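Local coordinates for multiple antibiotic resistance protein MarR (Escherichia coli, PDB 1JGS) that represses the marRAB operon, which is involved in activating antibiotic resistance and oxidative stress genes, by binding the marO operator, at residues A[34-39]-A[70-75]; A[41-46]-A[90-95]. One frame throughout, in Å; residues are numbered along the deposited sequence.

Contact 1 of 2, residues A[34-39]-A[70-75]; sequences AAQFKV and DRLVCK. With SAL (2-hydroxybenzoic acid), chain C.
Gln36 and Leu72, the residues whose CA atoms are nearest (7.5 Å), join helix 34-46 to the C-terminal end of helix 62-74, and the axes of the two short helical segments run almost perpendicular (86°). Gln36 carries the polar half. With CG anti to the carbonyl carbon (chi1 -75°) and an extended chain beyond, it brings its amide between the Lys75 ammonium and the carboxyl group of the ligand, probably ionised. OE1 accepts a hydrogen bond from Lys75 NZ at 2.7 Å, in the carbonyl plane on a lone pair. On the other branch, NE2 donates a nearly straight bond to the salicylate carboxyl group, 2.6 Å from SAL O1', and these two bonds fix which way round the amide lies. Lys75 crosses the glutamine chain at about a right angle, and its NZ also binds Asp31 O. Both segments belong to the winged-helix DNA-binding region of the MarR family, in which helix 62-74 is the recognition helix by homology. Ala35 CB sits off one face of the ligand ring near SAL C5 and C4. The apolar half rests on Leu72, whose two methyls divide the work: CD1 meets Val39 CG1 at 3.5 Å, while CD2 packs on Gln36 CG at 4.0 Å, the two chains sliding past each other in opposite directions. Trp77 touches both Gln36 and Leu72, and Met68 packs on Ala35, Gln36 and Val39.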
ATOM      1  N   ALA A  34      -4.361   9.650   7.188  1.00 40.45           N
ATOM      2  CA  ALA A  34      -3.331   9.199   6.260  1.00 40.45           C
ATOM      3  C   ALA A  34      -3.916   9.088   4.860  1.00 40.45           C
ATOM      4  O   ALA A  34      -3.324   9.561   3.892  1.00 40.45           O
ATOM      5  CB  ALA A  34      -2.783   7.839   6.710  1.00 37.38           C
ATOM      6  N   ALA A  35      -5.089   8.470   4.757  1.00 36.96           N
ATOM      7  CA  ALA A  35      -5.739   8.317   3.463  1.00 36.96           C
ATOM      8  C   ALA A  35      -6.039   9.668   2.818  1.00 36.96           C
ATOM      9  O   ALA A  35      -5.826   9.833   1.616  1.00 36.96           O
ATOM     10  CB  ALA A  35      -7.018   7.492   3.601  1.00 24.45           C
ATOM     11  N   GLN A  36      -6.537  10.627   3.605  1.00 35.44           N
ATOM     12  CA  GLN A  36      -6.824  11.966   3.068  1.00 35.44           C
ATOM     13  C   GLN A  36      -5.523  12.586   2.569  1.00 35.44           C
ATOM     14  O   GLN A  36      -5.489  13.204   1.500  1.00 35.44           O
ATOM     15  CB  GLN A  36      -7.447  12.875   4.140  1.00 33.78           C
ATOM     16  CG  GLN A  36      -8.912  12.581   4.474  1.00 33.78           C
ATOM     17  CD  GLN A  36      -9.419  13.360   5.689  1.00 33.78           C
ATOM     18  OE1 GLN A  36      -8.827  14.358   6.103  1.00 33.78           O
ATOM     19  NE2 GLN A  36     -10.522  12.911   6.251  1.00 33.78           N
ATOM     20  N   PHE A  37      -4.449  12.411   3.335  1.00 35.55           N
ATOM     21  CA  PHE A  37      -3.147  12.964   2.949  1.00 35.55           C
ATOM     22  C   PHE A  37      -2.672  12.373   1.615  1.00 35.55           C
ATOM     23  O   PHE A  37      -2.227  13.102   0.724  1.00 35.55           O
ATOM     24  CB  PHE A  37      -2.112  12.694   4.041  1.00 45.48           C
ATOM     25  CG  PHE A  37      -0.753  13.244   3.735  1.00 45.48           C
ATOM     26  CD1 PHE A  37      -0.602  14.558   3.292  1.00 45.48           C
ATOM     27  CD2 PHE A  37       0.381  12.458   3.902  1.00 45.48           C
ATOM     28  CE1 PHE A  37       0.658  15.086   3.018  1.00 45.48           C
ATOM     29  CE2 PHE A  37       1.649  12.976   3.631  1.00 45.48           C
ATOM     30  CZ  PHE A  37       1.786  14.298   3.185  1.00 45.48           C
ATOM     31  N   LYS A  38      -2.791  11.056   1.474  1.00 38.60           N
ATOM     32  CA  LYS A  38      -2.396  10.372   0.243  1.00 38.60           C
ATOM     33  C   LYS A  38      -3.214  10.910  -0.942  1.00 38.60           C
ATOM     34  O   LYS A  38      -2.663  11.220  -2.002  1.00 38.60           O
ATOM     35  CB  LYS A  38      -2.622   8.863   0.385  1.00 82.69           C
ATOM     36  CG  LYS A  38      -1.804   8.200   1.485  1.00 82.69           C
ATOM     37  CD  LYS A  38      -2.201   6.735   1.661  1.00 82.69           C
ATOM     38  CE  LYS A  38      -1.343   6.029   2.709  1.00 82.69           C
ATOM     39  NZ  LYS A  38       0.083   5.907   2.288  1.00 82.69           N
ATOM     40  N   VAL A  39      -4.529  11.016  -0.771  1.00 34.06           N
ATOM     41  CA  VAL A  39      -5.359  11.542  -1.849  1.00 34.06           C
ATOM     42  C   VAL A  39      -4.922  12.951  -2.243  1.00 34.06           C
ATOM     43  O   VAL A  39      -4.965  13.298  -3.421  1.00 34.06           O
ATOM     44  CB  VAL A  39      -6.852  11.565  -1.460  1.00 30.26           C
ATOM     45  CG1 VAL A  39      -7.649  12.405  -2.450  1.00 30.26           C
ATOM     46  CG2 VAL A  39      -7.394  10.135  -1.433  1.00 30.26           C
ATOM     47  N   ASP A  70     -15.799  14.067  -1.288  1.00 31.28           N
ATOM     48  CA  ASP A  70     -16.799  14.965  -0.711  1.00 31.28           C
ATOM     49  C   ASP A  70     -16.309  15.466   0.639  1.00 31.28           C
ATOM     50  O   ASP A  70     -16.468  16.637   0.954  1.00 31.28           O
ATOM     51  CB  ASP A  70     -18.153  14.267  -0.538  1.00 35.21           C
ATOM     52  CG  ASP A  70     -19.010  14.299  -1.812  1.00 35.21           C
ATOM     53  OD1 ASP A  70     -18.632  14.960  -2.811  1.00 35.21           O
ATOM     54  OD2 ASP A  70     -20.085  13.660  -1.803  1.00 35.21           O
ATOM     55  N   ARG A  71     -15.721  14.595   1.450  1.00 31.46           N
ATOM     56  CA  ARG A  71     -15.221  15.052   2.742  1.00 31.46           C
ATOM     57  C   ARG A  71     -14.132  16.103   2.511  1.00 31.46           C
ATOM     58  O   ARG A  71     -14.078  17.117   3.201  1.00 31.46           O
ATOM     59  CB  ARG A  71     -14.652  13.885   3.558  1.00 37.99           C
ATOM     60  CG  ARG A  71     -13.992  14.281   4.880  1.00 37.99           C
ATOM     61  CD  ARG A  71     -14.915  15.148   5.746  1.00 37.99           C
ATOM     62  NE  ARG A  71     -16.178  14.486   6.094  1.00 37.99           N
ATOM     63  CZ  ARG A  71     -16.287  13.483   6.960  1.00 37.99           C
ATOM     64  NH1 ARG A  71     -15.205  13.014   7.575  1.00 37.99           N
ATOM     65  NH2 ARG A  71     -17.476  12.955   7.225  1.00 37.99           N
ATOM     66  N   LEU A  72     -13.262  15.867   1.536  1.00 29.78           N
ATOM     67  CA  LEU A  72     -12.181  16.822   1.270  1.00 29.78           C
ATOM     68  C   LEU A  72     -12.716  18.176   0.804  1.00 29.78           C
ATOM     69  O   LEU A  72     -12.143  19.219   1.126  1.00 29.78           O
ATOM     70  CB  LEU A  72     -11.197  16.233   0.251  1.00 25.32           C
ATOM     71  CG  LEU A  72     -10.355  15.087   0.843  1.00 25.32           C
ATOM     72  CD1 LEU A  72      -9.520  14.382  -0.203  1.00 25.32           C
ATOM     73  CD2 LEU A  72      -9.483  15.671   1.929  1.00 25.32           C
ATOM     74  N   VAL A  73     -13.812  18.169   0.049  1.00 31.60           N
ATOM     75  CA  VAL A  73     -14.404  19.430  -0.398  1.00 31.60           C
ATOM     76  C   VAL A  73     -14.966  20.138   0.831  1.00 31.60           C
ATOM     77  O   VAL A  73     -14.786  21.342   0.976  1.00 31.60           O
ATOM     78  CB  VAL A  73     -15.529  19.194  -1.427  1.00 28.89           C
ATOM     79  CG1 VAL A  73     -16.245  20.494  -1.748  1.00 28.89           C
ATOM     80  CG2 VAL A  73     -14.926  18.586  -2.696  1.00 28.89           C
ATOM     81  N   CYS A  74     -15.618  19.388   1.730  1.00 35.75           N
ATOM     82  CA  CYS A  74     -16.169  19.970   2.964  1.00 35.75           C
ATOM     83  C   CYS A  74     -15.066  20.628   3.787  1.00 35.75           C
ATOM     84  O   CYS A  74     -15.305  21.605   4.500  1.00 35.75           O
ATOM     85  CB  CYS A  74     -16.836  18.909   3.842  1.00 46.08           C
ATOM     86  SG  CYS A  74     -18.502  18.451   3.384  1.00 46.08           S
ATOM     87  N   LYS A  75     -13.864  20.077   3.720  1.00 40.46           N
ATOM     88  CA  LYS A  75     -12.764  20.655   4.473  1.00 40.46           C
ATOM     89  C   LYS A  75     -12.149  21.823   3.699  1.00 40.46           C
ATOM     90  O   LYS A  75     -11.255  22.515   4.202  1.00 40.46           O
ATOM     91  CB  LYS A  75     -11.707  19.590   4.763  1.00 28.93           C
ATOM     92  CG  LYS A  75     -12.119  18.587   5.824  1.00 28.93           C
ATOM     93  CD  LYS A  75     -10.999  17.569   6.056  1.00 28.93           C
ATOM     94  CE  LYS A  75     -11.216  16.755   7.322  1.00 28.93           C
ATOM     95  NZ  LYS A  75      -9.946  16.169   7.809  1.00 28.93           N
TER
HETATM   96  C1' SAL C 257     -12.396   9.838   4.754  1.00 42.17           C
HETATM   97  O1' SAL C 257     -11.942  10.830   5.509  1.00 42.17           O
HETATM   98  O2' SAL C 257     -13.465   9.953   4.090  1.00 42.17           O
HETATM   99  C1  SAL C 257     -11.566   8.613   4.755  1.00 42.17           C
HETATM  100  C2  SAL C 257     -11.961   7.449   3.956  1.00 42.17           C
HETATM  101  C3  SAL C 257     -11.170   6.260   3.948  1.00 42.17           C
HETATM  102  C4  SAL C 257      -9.992   6.175   4.711  1.00 42.17           C
HETATM  103  C5  SAL C 257      -9.559   7.435   5.582  1.00 42.17           C
HETATM  104  C6  SAL C 257     -10.370   8.566   5.544  1.00 42.17           C
HETATM  105  O2  SAL C 257     -13.098   7.430   3.179  1.00 42.17           O

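Contact 2 of 2, residues A[41-46]-A[90-95]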
ATOM      1  N   CYS A  41      -1.780  14.310  -1.924  1.00 47.51           N
ATOM      2  CA  CYS A  41      -0.488  14.258  -2.586  1.00 47.51           C
ATOM      3  C   CYS A  41      -0.646  13.771  -4.021  1.00 47.51           C
ATOM      4  O   CYS A  41       0.050  14.239  -4.923  1.00 47.51           O
ATOM      5  CB  CYS A  41       0.457  13.339  -1.819  1.00 47.01           C
ATOM      6  SG  CYS A  41       0.841  13.917  -0.156  1.00 47.01           S
ATOM      7  N   SER A  42      -1.568  12.836  -4.231  1.00 42.18           N
ATOM      8  CA  SER A  42      -1.807  12.285  -5.565  1.00 42.18           C
ATOM      9  C   SER A  42      -2.467  13.268  -6.523  1.00 42.18           C
ATOM     10  O   SER A  42      -2.154  13.287  -7.703  1.00 42.18           O
ATOM     11  CB  SER A  42      -2.681  11.033  -5.474  1.00 30.64           C
ATOM     12  OG  SER A  42      -2.052  10.030  -4.697  1.00 30.64           O
ATOM     13  N   ILE A  43      -3.405  14.067  -6.021  1.00 41.78           N
ATOM     14  CA  ILE A  43      -4.096  15.031  -6.863  1.00 41.78           C
ATOM     15  C   ILE A  43      -3.102  16.139  -7.196  1.00 41.78           C
ATOM     16  O   ILE A  43      -3.048  16.623  -8.325  1.00 41.78           O
ATOM     17  CB  ILE A  43      -5.311  15.633  -6.128  1.00 41.13           C
ATOM     18  CG1 ILE A  43      -6.378  14.553  -5.922  1.00 41.13           C
ATOM     19  CG2 ILE A  43      -5.880  16.806  -6.915  1.00 41.13           C
ATOM     20  CD1 ILE A  43      -7.672  15.064  -5.292  1.00 41.13           C
ATOM     21  N   ARG A  44      -2.317  16.522  -6.194  1.00 49.26           N
ATOM     22  CA  ARG A  44      -1.316  17.555  -6.356  1.00 49.26           C
ATOM     23  C   ARG A  44      -0.409  17.270  -7.560  1.00 49.26           C
ATOM     24  O   ARG A  44      -0.418  18.018  -8.555  1.00 49.26           O
ATOM     25  CB  ARG A  44      -0.472  17.659  -5.082  1.00 66.71           C
ATOM     26  CG  ARG A  44       0.719  18.602  -5.198  1.00 66.71           C
ATOM     27  CD  ARG A  44       1.459  18.739  -3.886  1.00 66.71           C
ATOM     28  NE  ARG A  44       2.767  19.335  -4.109  1.00 66.71           N
ATOM     29  CZ  ARG A  44       3.709  19.461  -3.180  1.00 66.71           C
ATOM     30  NH1 ARG A  44       3.498  19.036  -1.939  1.00 66.71           N
ATOM     31  NH2 ARG A  44       4.880  19.990  -3.503  1.00 66.71           N
ATOM     32  N   CYS A  45       0.363  16.187  -7.453  1.00 56.95           N
ATOM     33  CA  CYS A  45       1.307  15.754  -8.485  1.00 56.95           C
ATOM     34  C   CYS A  45       0.750  15.848  -9.881  1.00 56.95           C
ATOM     35  O   CYS A  45       1.427  16.295 -10.812  1.00 56.95           O
ATOM     36  CB  CYS A  45       1.729  14.312  -8.233  1.00 55.83           C
ATOM     37  SG  CYS A  45       2.579  14.085  -6.690  1.00 55.83           S
ATOM     38  N   ALA A  46      -0.489  15.407 -10.019  1.00 43.02           N
ATOM     39  CA  ALA A  46      -1.162  15.417 -11.297  1.00 43.02           C
ATOM     40  C   ALA A  46      -1.752  16.785 -11.667  1.00 43.02           C
ATOM     41  O   ALA A  46      -2.233  16.961 -12.796  1.00 43.02           O
ATOM     42  CB  ALA A  46      -2.247  14.368 -11.284  1.00 30.40           C
ATOM     43  N   VAL A  90     -15.676  15.521 -14.728  1.00 40.14           N
ATOM     44  CA  VAL A  90     -15.017  16.603 -14.019  1.00 40.14           C
ATOM     45  C   VAL A  90     -13.623  16.207 -13.605  1.00 40.14           C
ATOM     46  O   VAL A  90     -13.229  15.041 -13.715  1.00 40.14           O
ATOM     47  CB  VAL A  90     -15.779  17.008 -12.734  1.00 35.66           C
ATOM     48  CG1 VAL A  90     -17.162  17.487 -13.091  1.00 35.66           C
ATOM     49  CG2 VAL A  90     -15.839  15.843 -11.759  1.00 35.66           C
ATOM     50  N   LEU A  91     -12.879  17.193 -13.130  1.00 30.82           N
ATOM     51  CA  LEU A  91     -11.524  16.974 -12.670  1.00 30.82           C
ATOM     52  C   LEU A  91     -11.569  17.478 -11.246  1.00 30.82           C
ATOM     53  O   LEU A  91     -12.470  18.234 -10.870  1.00 30.82           O
ATOM     54  CB  LEU A  91     -10.509  17.819 -13.470  1.00 43.64           C
ATOM     55  CG  LEU A  91     -10.253  17.579 -14.971  1.00 43.64           C
ATOM     56  CD1 LEU A  91      -9.597  18.812 -15.554  1.00 43.64           C
ATOM     57  CD2 LEU A  91      -9.362  16.355 -15.204  1.00 43.64           C
ATOM     58  N   VAL A  92     -10.612  17.050 -10.446  1.00 40.02           N
ATOM     59  CA  VAL A  92     -10.550  17.529  -9.091  1.00 40.02           C
ATOM     60  C   VAL A  92      -9.141  18.031  -8.936  1.00 40.02           C
ATOM     61  O   VAL A  92      -8.197  17.426  -9.451  1.00 40.02           O
ATOM     62  CB  VAL A  92     -10.832  16.415  -8.055  1.00 33.09           C
ATOM     63  CG1 VAL A  92     -12.291  15.912  -8.200  1.00 33.09           C
ATOM     64  CG2 VAL A  92      -9.842  15.278  -8.234  1.00 33.09           C
ATOM     65  N   LYS A  93      -9.003  19.166  -8.267  1.00 35.95           N
ATOM     66  CA  LYS A  93      -7.695  19.743  -8.020  1.00 35.95           C
ATOM     67  C   LYS A  93      -7.757  20.289  -6.612  1.00 35.95           C
ATOM     68  O   LYS A  93      -8.843  20.431  -6.034  1.00 35.95           O
ATOM     69  CB  LYS A  93      -7.420  20.870  -9.015  1.00 43.93           C
ATOM     70  CG  LYS A  93      -8.273  22.110  -8.811  1.00 43.93           C
ATOM     71  CD  LYS A  93      -8.097  23.075  -9.964  1.00 43.93           C
ATOM     72  CE  LYS A  93      -7.822  24.473  -9.469  1.00 43.93           C
ATOM     73  NZ  LYS A  93      -6.568  24.534  -8.658  1.00 43.93           N
ATOM     74  N   LEU A  94      -6.599  20.601  -6.054  1.00 44.66           N
ATOM     75  CA  LEU A  94      -6.547  21.143  -4.715  1.00 44.66           C
ATOM     76  C   LEU A  94      -6.877  22.621  -4.727  1.00 44.66           C
ATOM     77  O   LEU A  94      -6.583  23.322  -5.689  1.00 44.66           O
ATOM     78  CB  LEU A  94      -5.153  20.969  -4.128  1.00 32.99           C
ATOM     79  CG  LEU A  94      -4.580  19.548  -4.039  1.00 32.99           C
ATOM     80  CD1 LEU A  94      -3.351  19.600  -3.124  1.00 32.99           C
ATOM     81  CD2 LEU A  94      -5.637  18.560  -3.477  1.00 32.99           C
ATOM     82  N   THR A  95      -7.510  23.091  -3.662  1.00 38.68           N
ATOM     83  CA  THR A  95      -7.802  24.508  -3.544  1.00 38.68           C
ATOM     84  C   THR A  95      -6.501  25.062  -2.937  1.00 38.68           C
ATOM     85  O   THR A  95      -5.642  24.277  -2.507  1.00 38.68           O
ATOM     86  CB  THR A  95      -8.965  24.741  -2.580  1.00 35.09           C
ATOM     87  OG1 THR A  95      -8.650  24.141  -1.314  1.00 35.09           O
ATOM     88  CG2 THR A  95     -10.245  24.126  -3.122  1.00 35.09           C
TER
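Ile43 meets the strand with both branches: CG2, anti to the backbone N, reaches its backbone, while CG1, anti to the carbonyl carbon (chi1 -68°), leads to CD1 and Val92. In Val92, CG2 sits between the backbone N and the carbonyl carbon, and it is this methyl that touches Ile43 CD1 at 3.7 Å, the two side chains crossing at about a right angle. Ile43 CG2 rests on the strand's main chain, 3.5 Å from Val92 O and 3.6 Å from Lys93 CA. The same methyl also meets Leu94 CD2 at 3.9 Å, so one branched side chain spans three successive strand residues. Leu94 touches both helix residues, CD2 on Ile43 and CD1 4.0 Å from Arg44 CB. Beyond that CB, the arginine runs extended and away from the strand to a salt bridge between its NH1 and Glu103 OE1; its aliphatic base serves the apolar contact and its charged end serves helix 96-118. The CB of Lys93 points away from the helix, and its NZ donates a hydrogen bond to Leu94 O at 3.2 Å. The segment axes approach to 7.5 Å at 100°, setting the helix across the strand. Strand 90-94 pairs antiparallel with strand 78-82 in the wing of the winged helix, with Val92 also bonded through its backbone to Ile49. Leu54 of helix 51-58 packs on Ile43, Pro51 on Val92, and Cys102 of helix 96-118 on Arg44, while Thr95 caps the start of helix 96-118 through a bond to Gly98 N.

In the fold
Contacts 1 and 2 lie about 11 Å apart, centre to centre, and share helix 34-46: its first half packs against the end of helix 62-74, its second half against strand 90-94. Along the chain the segments alternate, 34-39, 41-46, 70-75 and 90-95, so the two connections cross, with helix 51-58 and most of helix 62-74 between the second and third segments and strand 78-82 between the third and fourth. One helix thus packs against both the presumed recognition helix and the wing. Salicylate reaches this region at two sites, one bonded at contact 1, the other touching Val90 of contact 2's strand.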